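Local coordinates for protein transcription regulator AcaB (Escherichia coli, PDB 6N8B) that probably regulates transcription on an IncC conjugative plasmid and plays a crucial part in that plasmid's transfer between bacteria, at residues Gln25-Asn30 with Leu126-Asp131; Arg36-Ser41 with Asn109-Glu114; Glu81-Ala86 with Tyr156-Arg161; Asp100-Tyr105 with Met134-Thr139. All coordinates share one frame; numbering follows the deposited sequence.

Contact 1: Gln25-Asn30 with Leu126-Asp131; sequences QVLKVN and LIRKLD
N30 and D131 meet through an almost straight hydrogen bond: the backbone N of N30 lies 2.8 Å from OD2 of D131, with an N-H...O angle of 176°, and comes in on the syn side of that oxygen, somewhat out of the carboxylate plane. D131 can receive it because its CG stands anti to the backbone N (chi1 -158°), which sends the carboxylate off helix 118-142 toward the end of the strand. V29 packs beside it, CG1 at 3.9 Å from OD2 of D131. One helical turn earlier, the R128 chain bends at chi2 and chi3 and brings NH2 to within 3.3 Å of the carbonyl O of K28. The N-H...O angle of 147° and an approach in the carbonyl plane fit a moderately bent hydrogen bond at the guanidinium edge. CD1 of L27 lies oblique to the guanidinium of R128, 3.4 Å from NH2. Further out, S31 OG bonds the other carboxylate oxygen, OD1 of D131, and so helps to fix the acid's rotation. Strand 23-29 pairs antiparallel with strand 109-115, while from helix 32-59 M38 packs on L27 and I127, and A34 on V29 and D131.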
loop_
_atom_site.group_PDB
_atom_site.type_symbol
_atom_site.label_atom_id
_atom_site.label_comp_id
_atom_site.label_asym_id
_atom_site.label_seq_id
_atom_site.Cartn_x
_atom_site.Cartn_y
_atom_site.Cartn_z
ATOM N N GLN A 25 1.998 8.534 14.425
ATOM C CA GLN A 25 1.081 7.503 14.882
ATOM C C GLN A 25 1.868 6.213 15.019
ATOM O O GLN A 25 2.722 5.914 14.182
ATOM C CB GLN A 25 -0.090 7.308 13.909
ATOM C CG GLN A 25 -0.919 6.051 14.180
ATOM C CD GLN A 25 -1.904 5.718 13.068
ATOM O OE1 GLN A 25 -1.723 6.115 11.915
ATOM N NE2 GLN A 25 -2.951 4.976 13.412
ATOM N N VAL A 26 1.587 5.458 16.075
ATOM C CA VAL A 26 2.207 4.158 16.278
ATOM C C VAL A 26 1.230 3.096 15.806
ATOM O O VAL A 26 0.074 3.058 16.246
ATOM C CB VAL A 26 2.579 3.942 17.756
ATOM C CG1 VAL A 26 2.838 2.472 18.028
ATOM C CG2 VAL A 26 3.793 4.778 18.128
ATOM N N LEU A 27 1.694 2.231 14.911
ATOM C CA LEU A 27 0.836 1.288 14.200
ATOM C C LEU A 27 1.334 -0.115 14.505
ATOM O O LEU A 27 2.393 -0.523 14.015
ATOM C CB LEU A 27 0.822 1.564 12.695
ATOM C CG LEU A 27 0.233 0.458 11.813
ATOM C CD1 LEU A 27 -1.256 0.288 12.039
ATOM C CD2 LEU A 27 0.488 0.805 10.365
ATOM N N LYS A 28 0.596 -0.846 15.335
ATOM C CA LYS A 28 0.992 -2.206 15.648
ATOM C C LYS A 28 0.457 -3.154 14.586
ATOM O O LYS A 28 -0.675 -3.013 14.115
ATOM C CB LYS A 28 0.504 -2.604 17.043
ATOM C CG LYS A 28 0.257 -4.089 17.230
ATOM C CD LYS A 28 -0.362 -4.413 18.574
ATOM C CE LYS A 28 0.655 -4.178 19.663
ATOM N NZ LYS A 28 0.274 -4.775 20.970
ATOM N N VAL A 29 1.288 -4.118 14.206
ATOM C CA VAL A 29 0.994 -5.047 13.126
ATOM C C VAL A 29 1.255 -6.455 13.641
ATOM O O VAL A 29 2.351 -6.747 14.131
ATOM C CB VAL A 29 1.839 -4.741 11.877
ATOM C CG1 VAL A 29 1.574 -5.767 10.806
ATOM C CG2 VAL A 29 1.539 -3.340 11.359
ATOM N N ASN A 30 0.251 -7.323 13.534
ATOM C CA ASN A 30 0.323 -8.652 14.128
ATOM C C ASN A 30 0.923 -9.677 13.174
ATOM O O ASN A 30 1.881 -10.372 13.527
ATOM C CB ASN A 30 -1.075 -9.107 14.554
ATOM C CG ASN A 30 -1.631 -8.295 15.703
ATOM O OD1 ASN A 30 -0.901 -7.902 16.613
ATOM N ND2 ASN A 30 -2.934 -8.030 15.663
ATOM N N LEU A 126 -4.555 0.473 4.411
ATOM C CA LEU A 126 -4.611 -0.778 3.657
ATOM C C LEU A 126 -3.812 -1.878 4.344
ATOM O O LEU A 126 -4.226 -3.044 4.353
ATOM C CB LEU A 126 -4.104 -0.565 2.232
ATOM C CG LEU A 126 -5.062 0.200 1.323
ATOM C CD1 LEU A 126 -4.538 0.238 -0.094
ATOM C CD2 LEU A 126 -6.425 -0.447 1.371
ATOM N N ILE A 127 -2.652 -1.532 4.903
ATOM C CA ILE A 127 -1.832 -2.529 5.581
ATOM C C ILE A 127 -2.567 -3.078 6.796
ATOM O O ILE A 127 -2.477 -4.271 7.111
ATOM C CB ILE A 127 -0.471 -1.919 5.960
ATOM C CG1 ILE A 127 0.247 -1.431 4.700
ATOM C CG2 ILE A 127 0.378 -2.922 6.733
ATOM C CD1 ILE A 127 1.726 -1.221 4.880
ATOM N N ARG A 128 -3.325 -2.222 7.484
ATOM C CA ARG A 128 -4.104 -2.682 8.628
ATOM C C ARG A 128 -5.193 -3.653 8.192
ATOM O O ARG A 128 -5.395 -4.699 8.819
ATOM C CB ARG A 128 -4.705 -1.486 9.373
ATOM C CG ARG A 128 -5.999 -1.780 10.128
ATOM C CD ARG A 128 -5.779 -2.748 11.286
ATOM N NE ARG A 128 -4.620 -2.415 12.099
ATOM C CZ ARG A 128 -4.677 -1.696 13.215
ATOM N NH1 ARG A 128 -5.839 -1.213 13.642
ATOM N NH2 ARG A 128 -3.568 -1.450 13.906
ATOM N N LYS A 129 -5.920 -3.318 7.125
ATOM C CA LYS A 129 -6.974 -4.219 6.674
ATOM C C LYS A 129 -6.406 -5.530 6.152
ATOM O O LYS A 129 -7.078 -6.563 6.215
ATOM C CB LYS A 129 -7.858 -3.532 5.632
ATOM C CG LYS A 129 -8.097 -2.079 5.957
ATOM C CD LYS A 129 -9.505 -1.635 5.616
ATOM C CE LYS A 129 -9.778 -1.663 4.136
ATOM N NZ LYS A 129 -10.856 -0.685 3.805
ATOM N N LEU A 130 -5.165 -5.518 5.667
ATOM C CA LEU A 130 -4.496 -6.770 5.343
ATOM C C LEU A 130 -4.149 -7.537 6.613
ATOM O O LEU A 130 -4.311 -8.762 6.671
ATOM C CB LEU A 130 -3.245 -6.487 4.511
ATOM C CG LEU A 130 -2.191 -7.581 4.365
ATOM C CD1 LEU A 130 -2.671 -8.602 3.372
ATOM C CD2 LEU A 130 -0.860 -7.010 3.922
ATOM N N ASP A 131 -3.676 -6.833 7.645
ATOM C CA ASP A 131 -3.411 -7.483 8.925
ATOM C C ASP A 131 -4.663 -8.172 9.454
ATOM O O ASP A 131 -4.609 -9.323 9.905
ATOM C CB ASP A 131 -2.893 -6.453 9.931
ATOM C CG ASP A 131 -2.110 -7.083 11.067
ATOM O OD1 ASP A 131 -1.575 -8.194 10.878
ATOM O OD2 ASP A 131 -2.021 -6.465 12.150
#

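Contact 2: Arg36-Ser41 with Asn109-Glu114; sequences RVMERS and NEYTIE
Y111 and M38 form a Met-aromatic and CH-pi contact where a two-stranded antiparallel ribbon lies over helix 32-59. The CG of M38 sits 3.7 Å from the ring centroid of Y111, only 3° off the ring normal, so the methylene covers the middle of one face rather than its rim. That position follows from the first torsion of M38, which sets CG anti to the backbone N (chi1 162°) and drives it out from the helix toward the strand. Beyond CG the chain bends twice. SD therefore lies oblique to the ring, 4.8 Å from the same centroid, and the terminal CE comes to 4.3 Å from CG2 of I113. The third large contribution is E39, one residue later on the helix, which meets Y111 at the phenol end instead of the face. Its side chain runs extended beyond CG and crosses that of Y111 at about a right angle, with the carboxylate and ring planes 65° apart. The aliphatic part also takes part, since CG of E39 lies 3.6 Å from CE2 of Y111. L27, from the partner strand, packs on M38 as well. OE2 of E39 lies at the ring edge, in its plane, and accepts a hydrogen bond from the OH of Y111; the modelled separation between OH and OE2, 2.4 Å, is very short and its exact value is doubtful at this resolution.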
loop_
_atom_site.group_PDB
_atom_site.type_symbol
_atom_site.label_atom_id
_atom_site.label_comp_id
_atom_site.label_asym_id
_atom_site.label_seq_id
_atom_site.Cartn_x
_atom_site.Cartn_y
_atom_site.Cartn_z
ATOM N N ARG A 36 5.759 -7.681 6.728
ATOM C CA ARG A 36 6.708 -7.640 5.622
ATOM C C ARG A 36 6.309 -6.589 4.594
ATOM O O ARG A 36 7.151 -5.811 4.138
ATOM C CB ARG A 36 6.840 -9.022 4.978
ATOM C CG ARG A 36 7.906 -9.894 5.629
ATOM C CD ARG A 36 9.276 -9.181 5.618
ATOM N NE ARG A 36 10.096 -9.606 4.494
ATOM C CZ ARG A 36 11.178 -8.962 4.068
ATOM N NH1 ARG A 36 11.867 -9.435 3.035
ATOM N NH2 ARG A 36 11.567 -7.835 4.657
ATOM N N VAL A 37 5.025 -6.536 4.233
ATOM C CA VAL A 37 4.537 -5.498 3.324
ATOM C C VAL A 37 4.913 -4.115 3.843
ATOM O O VAL A 37 5.407 -3.262 3.098
ATOM C CB VAL A 37 3.015 -5.625 3.136
ATOM C CG1 VAL A 37 2.452 -4.385 2.461
ATOM C CG2 VAL A 37 2.688 -6.865 2.336
ATOM N N MET A 38 4.693 -3.884 5.138
ATOM C CA MET A 38 5.029 -2.594 5.729
ATOM C C MET A 38 6.521 -2.299 5.626
ATOM O O MET A 38 6.917 -1.190 5.252
ATOM C CB MET A 38 4.562 -2.567 7.188
ATOM C CG MET A 38 5.196 -1.496 8.064
ATOM S SD MET A 38 4.773 0.201 7.641
ATOM C CE MET A 38 3.091 0.327 8.189
ATOM N N GLU A 39 7.364 -3.289 5.908
ATOM C CA GLU A 39 8.794 -3.015 5.997
ATOM C C GLU A 39 9.434 -2.778 4.636
ATOM O O GLU A 39 10.386 -1.994 4.540
ATOM C CB GLU A 39 9.500 -4.138 6.748
ATOM C CG GLU A 39 9.225 -4.084 8.237
ATOM C CD GLU A 39 9.576 -5.364 8.944
ATOM O OE1 GLU A 39 10.135 -6.270 8.291
ATOM O OE2 GLU A 39 9.289 -5.465 10.156
ATOM N N ARG A 40 8.962 -3.435 3.579
ATOM C CA ARG A 40 9.607 -3.265 2.283
ATOM C C ARG A 40 8.931 -2.230 1.393
ATOM O O ARG A 40 9.532 -1.822 0.393
ATOM C CB ARG A 40 9.693 -4.600 1.521
ATOM C CG ARG A 40 8.427 -5.430 1.488
ATOM C CD ARG A 40 8.736 -6.890 1.176
ATOM N NE ARG A 40 8.909 -7.135 -0.256
ATOM C CZ ARG A 40 8.096 -7.890 -0.993
ATOM N NH1 ARG A 40 7.055 -8.495 -0.435
ATOM N NH2 ARG A 40 8.333 -8.053 -2.289
ATOM N N SER A 41 7.720 -1.781 1.721
ATOM C CA SER A 41 7.008 -0.889 0.816
ATOM C C SER A 41 6.658 0.476 1.393
ATOM O O SER A 41 6.598 1.439 0.629
ATOM C CB SER A 41 5.711 -1.547 0.317
ATOM O OG SER A 41 4.676 -1.422 1.274
ATOM N N ASN A 109 4.723 -6.294 15.921
ATOM C CA ASN A 109 5.633 -5.160 15.932
ATOM C C ASN A 109 4.857 -3.854 15.853
ATOM O O ASN A 109 3.750 -3.796 15.312
ATOM C CB ASN A 109 6.652 -5.235 14.775
ATOM C CG ASN A 109 7.595 -6.425 14.894
ATOM O OD1 ASN A 109 7.639 -7.096 15.927
ATOM N ND2 ASN A 109 8.361 -6.684 13.838
ATOM N N GLU A 110 5.463 -2.804 16.392
ATOM C CA GLU A 110 4.911 -1.458 16.358
ATOM C C GLU A 110 5.809 -0.588 15.493
ATOM O O GLU A 110 7.028 -0.564 15.687
ATOM C CB GLU A 110 4.803 -0.877 17.769
ATOM C CG GLU A 110 3.688 -1.483 18.599
ATOM C CD GLU A 110 3.637 -0.912 19.998
ATOM O OE1 GLU A 110 2.565 -0.989 20.636
ATOM O OE2 GLU A 110 4.676 -0.399 20.464
ATOM N N TYR A 111 5.211 0.111 14.535
ATOM C CA TYR A 111 5.944 1.008 13.653
ATOM C C TYR A 111 5.504 2.442 13.900
ATOM O O TYR A 111 4.306 2.742 13.889
ATOM C CB TYR A 111 5.722 0.646 12.181
ATOM C CG TYR A 111 6.101 -0.771 11.811
ATOM C CD1 TYR A 111 5.180 -1.809 11.910
ATOM C CD2 TYR A 111 7.377 -1.069 11.353
ATOM C CE1 TYR A 111 5.525 -3.104 11.566
ATOM C CE2 TYR A 111 7.728 -2.358 11.007
ATOM C CZ TYR A 111 6.800 -3.372 11.115
ATOM O OH TYR A 111 7.145 -4.658 10.774
ATOM N N THR A 112 6.475 3.322 14.123
ATOM C CA THR A 112 6.221 4.753 14.191
ATOM C C THR A 112 6.220 5.304 12.771
ATOM O O THR A 112 7.254 5.288 12.092
ATOM C CB THR A 112 7.272 5.462 15.043
ATOM O OG1 THR A 112 7.230 4.955 16.382
ATOM C CG2 THR A 112 7.015 6.955 15.067
ATOM N N ILE A 113 5.067 5.786 12.322
ATOM C CA ILE A 113 4.903 6.284 10.965
ATOM C C ILE A 113 4.421 7.723 11.040
ATOM O O ILE A 113 3.671 8.092 11.953
ATOM C CB ILE A 113 3.922 5.425 10.139
ATOM C CG1 ILE A 113 2.491 5.578 10.655
ATOM C CG2 ILE A 113 4.334 3.962 10.185
ATOM C CD1 ILE A 113 1.479 4.758 9.888
ATOM N N GLU A 114 4.871 8.535 10.093
ATOM C CA GLU A 114 4.353 9.880 9.933
ATOM C C GLU A 114 3.586 9.971 8.624
ATOM O O GLU A 114 3.946 9.343 7.626
ATOM C CB GLU A 114 5.466 10.927 9.958
ATOM C CG GLU A 114 6.638 10.586 10.854
ATOM C CD GLU A 114 7.835 11.478 10.585
ATOM O OE1 GLU A 114 8.496 11.898 11.561
ATOM O OE2 GLU A 114 8.095 11.774 9.396
#

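Contact 3: Glu81-Ala86 with Tyr156-Arg161; sequences EDLDKA and YQWQQR
W158 points its six-membered ring across the gap between two helices, and three residues of segment 81-86 meet that ring from one side, obliquely. L83 slides past the indole in the opposite direction, its CD2 placed 3.5 Å from CE3 of W158. A86 meets the ring with its methyl, CB lying 3.5 Å from CZ2 of W158. Between them the backbone O of D82 approaches CH2 of W158 at 3.4 Å, and CB of D82 lies at the ring edge, in its plane. The two segments run nearly antiparallel, at 157°, with axes 12.3 Å apart at closest; helices 62-96 and 148-182 are here neighbours in a bundle of long helices, and the bulk of W158 spans this wide spacing. L130 and L133 of helix 118-142 pack against the same indole. One helical turn after W158, R161 bends at chi2 and crosses D82 at about a right angle, its guanidinium plane turned 34° from the carboxylate. NH1 of R161 donates to the anti lone pair of OD2 of D82, 2.7 Å away, with an N-H...O angle of 131°, as part of a salt bridge. NH2 of R161 adds a weak bond to the same OD2, at 2.9 Å. The other oxygen of D82, OD1, pairs with K78.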
loop_
_atom_site.group_PDB
_atom_site.type_symbol
_atom_site.label_atom_id
_atom_site.label_comp_id
_atom_site.label_asym_id
_atom_site.label_seq_id
_atom_site.Cartn_x
_atom_site.Cartn_y
_atom_site.Cartn_z
ATOM N N GLU A 81 -11.318 -1.772 -1.787
ATOM C CA GLU A 81 -12.604 -2.401 -2.046
ATOM C C GLU A 81 -12.501 -3.922 -1.982
ATOM O O GLU A 81 -13.402 -4.587 -1.458
ATOM C CB GLU A 81 -13.109 -1.944 -3.412
ATOM C CG GLU A 81 -13.561 -0.494 -3.437
ATOM C CD GLU A 81 -13.698 0.056 -4.847
ATOM O OE1 GLU A 81 -13.683 1.296 -5.001
ATOM O OE2 GLU A 81 -13.843 -0.745 -5.796
ATOM N N ASP A 82 -11.404 -4.491 -2.495
ATOM C CA ASP A 82 -11.286 -5.947 -2.546
ATOM C C ASP A 82 -10.887 -6.563 -1.213
ATOM O O ASP A 82 -11.226 -7.723 -0.956
ATOM C CB ASP A 82 -10.276 -6.372 -3.613
ATOM C CG ASP A 82 -10.672 -5.931 -5.002
ATOM O OD1 ASP A 82 -11.865 -5.625 -5.217
ATOM O OD2 ASP A 82 -9.790 -5.907 -5.886
ATOM N N LEU A 83 -10.193 -5.823 -0.345
ATOM C CA LEU A 83 -9.988 -6.327 1.009
ATOM C C LEU A 83 -11.281 -6.293 1.808
ATOM O O LEU A 83 -11.541 -7.198 2.608
ATOM C CB LEU A 83 -8.902 -5.526 1.731
ATOM C CG LEU A 83 -7.497 -5.521 1.137
ATOM C CD1 LEU A 83 -6.808 -4.206 1.411
ATOM C CD2 LEU A 83 -6.694 -6.661 1.712
ATOM N N ASP A 84 -12.115 -5.277 1.584
ATOM C CA ASP A 84 -13.399 -5.215 2.272
ATOM C C ASP A 84 -14.280 -6.396 1.889
ATOM O O ASP A 84 -14.960 -6.975 2.744
ATOM C CB ASP A 84 -14.101 -3.891 1.971
ATOM C CG ASP A 84 -13.516 -2.728 2.758
ATOM O OD1 ASP A 84 -12.807 -2.980 3.761
ATOM O OD2 ASP A 84 -13.769 -1.564 2.378
ATOM N N LYS A 85 -14.268 -6.781 0.612
ATOM C CA LYS A 85 -15.129 -7.873 0.178
ATOM C C LYS A 85 -14.556 -9.222 0.594
ATOM O O LYS A 85 -15.308 -10.129 0.964
ATOM C CB LYS A 85 -15.323 -7.818 -1.339
ATOM C CG LYS A 85 -16.635 -8.418 -1.822
ATOM C CD LYS A 85 -16.525 -8.925 -3.255
ATOM C CE LYS A 85 -17.899 -9.175 -3.865
ATOM N NZ LYS A 85 -18.725 -10.094 -3.033
ATOM N N ALA A 86 -13.229 -9.364 0.555
ATOM C CA ALA A 86 -12.600 -10.562 1.101
ATOM C C ALA A 86 -12.852 -10.679 2.598
ATOM O O ALA A 86 -13.172 -11.764 3.098
ATOM C CB ALA A 86 -11.102 -10.552 0.802
ATOM N N TYR A 156 -0.013 -15.137 0.207
ATOM C CA TYR A 156 0.884 -14.741 -0.875
ATOM C C TYR A 156 0.221 -13.738 -1.812
ATOM O O TYR A 156 0.808 -12.699 -2.135
ATOM C CB TYR A 156 1.376 -15.958 -1.658
ATOM C CG TYR A 156 2.298 -15.573 -2.792
ATOM C CD1 TYR A 156 3.599 -15.146 -2.545
ATOM C CD2 TYR A 156 1.864 -15.621 -4.111
ATOM C CE1 TYR A 156 4.441 -14.782 -3.582
ATOM C CE2 TYR A 156 2.698 -15.262 -5.155
ATOM C CZ TYR A 156 3.986 -14.843 -4.885
ATOM O OH TYR A 156 4.820 -14.484 -5.923
ATOM N N GLN A 157 -1.005 -14.022 -2.256
ATOM C CA GLN A 157 -1.624 -13.144 -3.243
ATOM C C GLN A 157 -2.001 -11.799 -2.637
ATOM O O GLN A 157 -1.927 -10.774 -3.324
ATOM C CB GLN A 157 -2.849 -13.805 -3.876
ATOM C CG GLN A 157 -2.534 -15.056 -4.681
ATOM C CD GLN A 157 -3.780 -15.698 -5.262
ATOM O OE1 GLN A 157 -4.771 -15.016 -5.523
ATOM N NE2 GLN A 157 -3.745 -17.018 -5.450
ATOM N N TRP A 158 -2.401 -11.776 -1.363
ATOM C CA TRP A 158 -2.721 -10.498 -0.734
ATOM C C TRP A 158 -1.457 -9.714 -0.409
ATOM O O TRP A 158 -1.440 -8.482 -0.525
ATOM C CB TRP A 158 -3.563 -10.710 0.522
ATOM C CG TRP A 158 -4.986 -10.974 0.197
ATOM C CD1 TRP A 158 -5.679 -12.128 0.410
ATOM C CD2 TRP A 158 -5.887 -10.076 -0.456
ATOM N NE1 TRP A 158 -6.967 -11.995 -0.051
ATOM C CE2 TRP A 158 -7.118 -10.744 -0.590
ATOM C CE3 TRP A 158 -5.772 -8.767 -0.936
ATOM C CZ2 TRP A 158 -8.227 -10.150 -1.180
ATOM C CZ3 TRP A 158 -6.871 -8.178 -1.519
ATOM C CH2 TRP A 158 -8.085 -8.868 -1.637
ATOM N N GLN A 159 -0.395 -10.404 0.014
ATOM C CA GLN A 159 0.903 -9.749 0.125
ATOM C C GLN A 159 1.309 -9.151 -1.210
ATOM O O GLN A 159 1.698 -7.982 -1.294
ATOM C CB GLN A 159 1.963 -10.744 0.590
ATOM C CG GLN A 159 2.756 -10.307 1.791
ATOM C CD GLN A 159 3.703 -11.381 2.276
ATOM O OE1 GLN A 159 3.366 -12.565 2.290
ATOM N NE2 GLN A 159 4.908 -10.973 2.661
ATOM N N GLN A 160 1.187 -9.939 -2.275
ATOM C CA GLN A 160 1.579 -9.471 -3.593
ATOM C C GLN A 160 0.679 -8.342 -4.072
ATOM O O GLN A 160 1.158 -7.425 -4.742
ATOM C CB GLN A 160 1.559 -10.648 -4.570
ATOM C CG GLN A 160 2.183 -10.389 -5.924
ATOM C CD GLN A 160 1.771 -11.435 -6.943
ATOM O OE1 GLN A 160 2.593 -12.231 -7.400
ATOM N NE2 GLN A 160 0.484 -11.465 -7.273
ATOM N N ARG A 161 -0.599 -8.357 -3.684
ATOM C CA ARG A 161 -1.546 -7.357 -4.171
ATOM C C ARG A 161 -1.157 -5.950 -3.733
ATOM O O ARG A 161 -1.210 -5.004 -4.529
ATOM C CB ARG A 161 -2.954 -7.698 -3.688
ATOM C CG ARG A 161 -4.016 -6.738 -4.166
ATOM C CD ARG A 161 -4.683 -7.223 -5.441
ATOM N NE ARG A 161 -5.401 -6.137 -6.100
ATOM C CZ ARG A 161 -6.659 -5.798 -5.834
ATOM N NH1 ARG A 161 -7.348 -6.468 -4.922
ATOM N NH2 ARG A 161 -7.226 -4.788 -6.481
#

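Contact 4: Asp100-Tyr105 with Met134-Thr139; sequences DMMPGY and MGIVDT
M102 and T139 bring their CA atoms within 6.0 Å where segment 100-105, irregular in backbone, passes across helix segment 134-139. The contact belongs to the loop that connects helix 62-96 to strand 109-115 and lies against helix 118-142 of the bundle. P103 rests CD and CG on T139, with CD 3.3 Å from the methyl CG2, the two side chains crossing at about a right angle. With chi1 of T139 at 78°, OG1 takes the crowded position between backbone N and carbonyl carbon and bonds back to the O of I136, while CG2 faces the loop. M102 bends at chi2 and chi3, and its terminal CE meets CG1 of I136, 3.4 Å away, and lies 3.5 Å from the carbonyl O of G135. I136 in turn packs on T87, L90 and M94 of helix 62-96. Y105 comes in with its phenol end foremost, the ring plane 45° from the carboxylate of D138, and G135 CA lies 3.3 Å from the OH at the ring edge. D138 has two polar partners: R151 NE forms a salt bridge with OD1, and the OH of Y105 donates to the anti lone pair of OD2 over 2.6 Å.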
loop_
_atom_site.group_PDB
_atom_site.type_symbol
_atom_site.label_atom_id
_atom_site.label_comp_id
_atom_site.label_asym_id
_atom_site.label_seq_id
_atom_site.Cartn_x
_atom_site.Cartn_y
_atom_site.Cartn_z
ATOM N N ASP A 100 -15.670 -17.236 17.120
ATOM C CA ASP A 100 -15.770 -15.894 17.677
ATOM C C ASP A 100 -14.442 -15.147 17.692
ATOM O O ASP A 100 -14.413 -13.938 17.434
ATOM C CB ASP A 100 -16.325 -15.963 19.105
ATOM C CG ASP A 100 -15.568 -16.949 19.982
ATOM O OD1 ASP A 100 -16.032 -17.216 21.111
ATOM O OD2 ASP A 100 -14.517 -17.467 19.543
ATOM N N MET A 101 -13.342 -15.832 17.985
ATOM C CA MET A 101 -12.108 -15.171 18.379
ATOM C C MET A 101 -11.039 -15.262 17.295
ATOM O O MET A 101 -11.120 -16.066 16.361
ATOM C CB MET A 101 -11.574 -15.764 19.691
ATOM C CG MET A 101 -10.631 -14.849 20.479
ATOM S SD MET A 101 -11.348 -13.249 20.928
ATOM C CE MET A 101 -10.632 -12.160 19.694
ATOM N N MET A 102 -10.041 -14.404 17.439
ATOM C CA MET A 102 -8.837 -14.329 16.634
ATOM C C MET A 102 -7.633 -14.752 17.466
ATOM O O MET A 102 -7.721 -14.862 18.695
ATOM C CB MET A 102 -8.657 -12.899 16.115
ATOM C CG MET A 102 -9.903 -12.317 15.503
ATOM S SD MET A 102 -9.514 -11.445 13.987
ATOM C CE MET A 102 -10.090 -12.677 12.841
ATOM N N PRO A 103 -6.486 -15.016 16.840
ATOM C CA PRO A 103 -5.361 -15.566 17.590
ATOM C C PRO A 103 -4.457 -14.475 18.144
ATOM O O PRO A 103 -4.410 -13.347 17.651
ATOM C CB PRO A 103 -4.609 -16.397 16.535
ATOM C CG PRO A 103 -5.183 -15.965 15.183
ATOM C CD PRO A 103 -6.082 -14.796 15.440
ATOM N N GLY A 104 -3.726 -14.841 19.184
ATOM C CA GLY A 104 -2.548 -14.086 19.533
ATOM C C GLY A 104 -1.493 -14.239 18.454
ATOM O O GLY A 104 -1.584 -15.083 17.561
ATOM N N TYR A 105 -0.474 -13.391 18.521
ATOM C CA TYR A 105 0.643 -13.475 17.592
ATOM C C TYR A 105 1.940 -13.446 18.380
ATOM O O TYR A 105 2.114 -12.611 19.273
ATOM C CB TYR A 105 0.592 -12.357 16.549
ATOM C CG TYR A 105 -0.389 -12.662 15.440
ATOM C CD1 TYR A 105 -1.745 -12.400 15.593
ATOM C CD2 TYR A 105 0.037 -13.239 14.250
ATOM C CE1 TYR A 105 -2.647 -12.688 14.586
ATOM C CE2 TYR A 105 -0.857 -13.530 13.237
ATOM C CZ TYR A 105 -2.197 -13.253 13.412
ATOM O OH TYR A 105 -3.094 -13.539 12.410
ATOM N N MET A 134 -5.458 -11.283 7.311
ATOM C CA MET A 134 -4.600 -12.399 7.694
ATOM C C MET A 134 -5.048 -13.000 9.017
ATOM O O MET A 134 -5.024 -14.223 9.191
ATOM C CB MET A 134 -3.143 -11.949 7.770
ATOM C CG MET A 134 -2.583 -11.424 6.464
ATOM S SD MET A 134 -2.745 -12.636 5.135
ATOM C CE MET A 134 -4.099 -11.938 4.188
ATOM N N GLY A 135 -5.459 -12.153 9.962
ATOM C CA GLY A 135 -5.999 -12.660 11.211
ATOM C C GLY A 135 -7.215 -13.541 11.004
ATOM O O GLY A 135 -7.398 -14.539 11.706
ATOM N N ILE A 136 -8.068 -13.186 10.040
ATOM C CA ILE A 136 -9.242 -14.008 9.759
ATOM C C ILE A 136 -8.821 -15.331 9.139
ATOM O O ILE A 136 -9.243 -16.407 9.578
ATOM C CB ILE A 136 -10.233 -13.254 8.854
ATOM C CG1 ILE A 136 -10.776 -12.012 9.560
ATOM C CG2 ILE A 136 -11.383 -14.165 8.463
ATOM C CD1 ILE A 136 -11.586 -11.114 8.672
ATOM N N VAL A 137 -7.978 -15.265 8.106
ATOM C CA VAL A 137 -7.474 -16.473 7.462
ATOM C C VAL A 137 -6.772 -17.369 8.474
ATOM O O VAL A 137 -6.895 -18.599 8.425
ATOM C CB VAL A 137 -6.546 -16.096 6.290
ATOM C CG1 VAL A 137 -5.971 -17.345 5.637
ATOM C CG2 VAL A 137 -7.303 -15.265 5.268
ATOM N N ASP A 138 -6.036 -16.771 9.414
ATOM C CA ASP A 138 -5.263 -17.572 10.359
ATOM C C ASP A 138 -6.154 -18.390 11.289
ATOM O O ASP A 138 -5.826 -19.539 11.603
ATOM C CB ASP A 138 -4.318 -16.675 11.156
ATOM C CG ASP A 138 -3.067 -16.322 10.377
ATOM O OD1 ASP A 138 -2.767 -17.028 9.389
ATOM O OD2 ASP A 138 -2.385 -15.345 10.747
ATOM N N THR A 139 -7.296 -17.845 11.721
ATOM C CA THR A 139 -8.154 -18.650 12.586
ATOM C C THR A 139 -8.954 -19.658 11.783
ATOM O O THR A 139 -9.198 -20.772 12.259
ATOM C CB THR A 139 -9.120 -17.784 13.391
ATOM O OG1 THR A 139 -10.204 -17.370 12.552
ATOM C CG2 THR A 139 -8.429 -16.576 13.906
#

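Contacts 1 and 2 lie closest, their centres 8 Å apart, and share the two-stranded sheet: contact 1 sets strand 23-29 on helix 118-142, contact 2 sets strand 109-115 on helix 32-59, and backbone pairing such as L27 with Y111 joins them. Along the chain contact 2 is nested within the loop closed by contact 1, contact 4 within that closed by contact 3, and the segments of contacts 1 and 3 alternate. Contact 3, 14 Å from contact 1, lies between helices 62-96 and 148-182 of the bundle, joined to contact 1 by the K129-D84 salt bridge. Contact 4, also about 14 Å from contact 1, uses helix 118-142 again. That helix touches ribbon, bundle and loop, tying the sheet to the helical body.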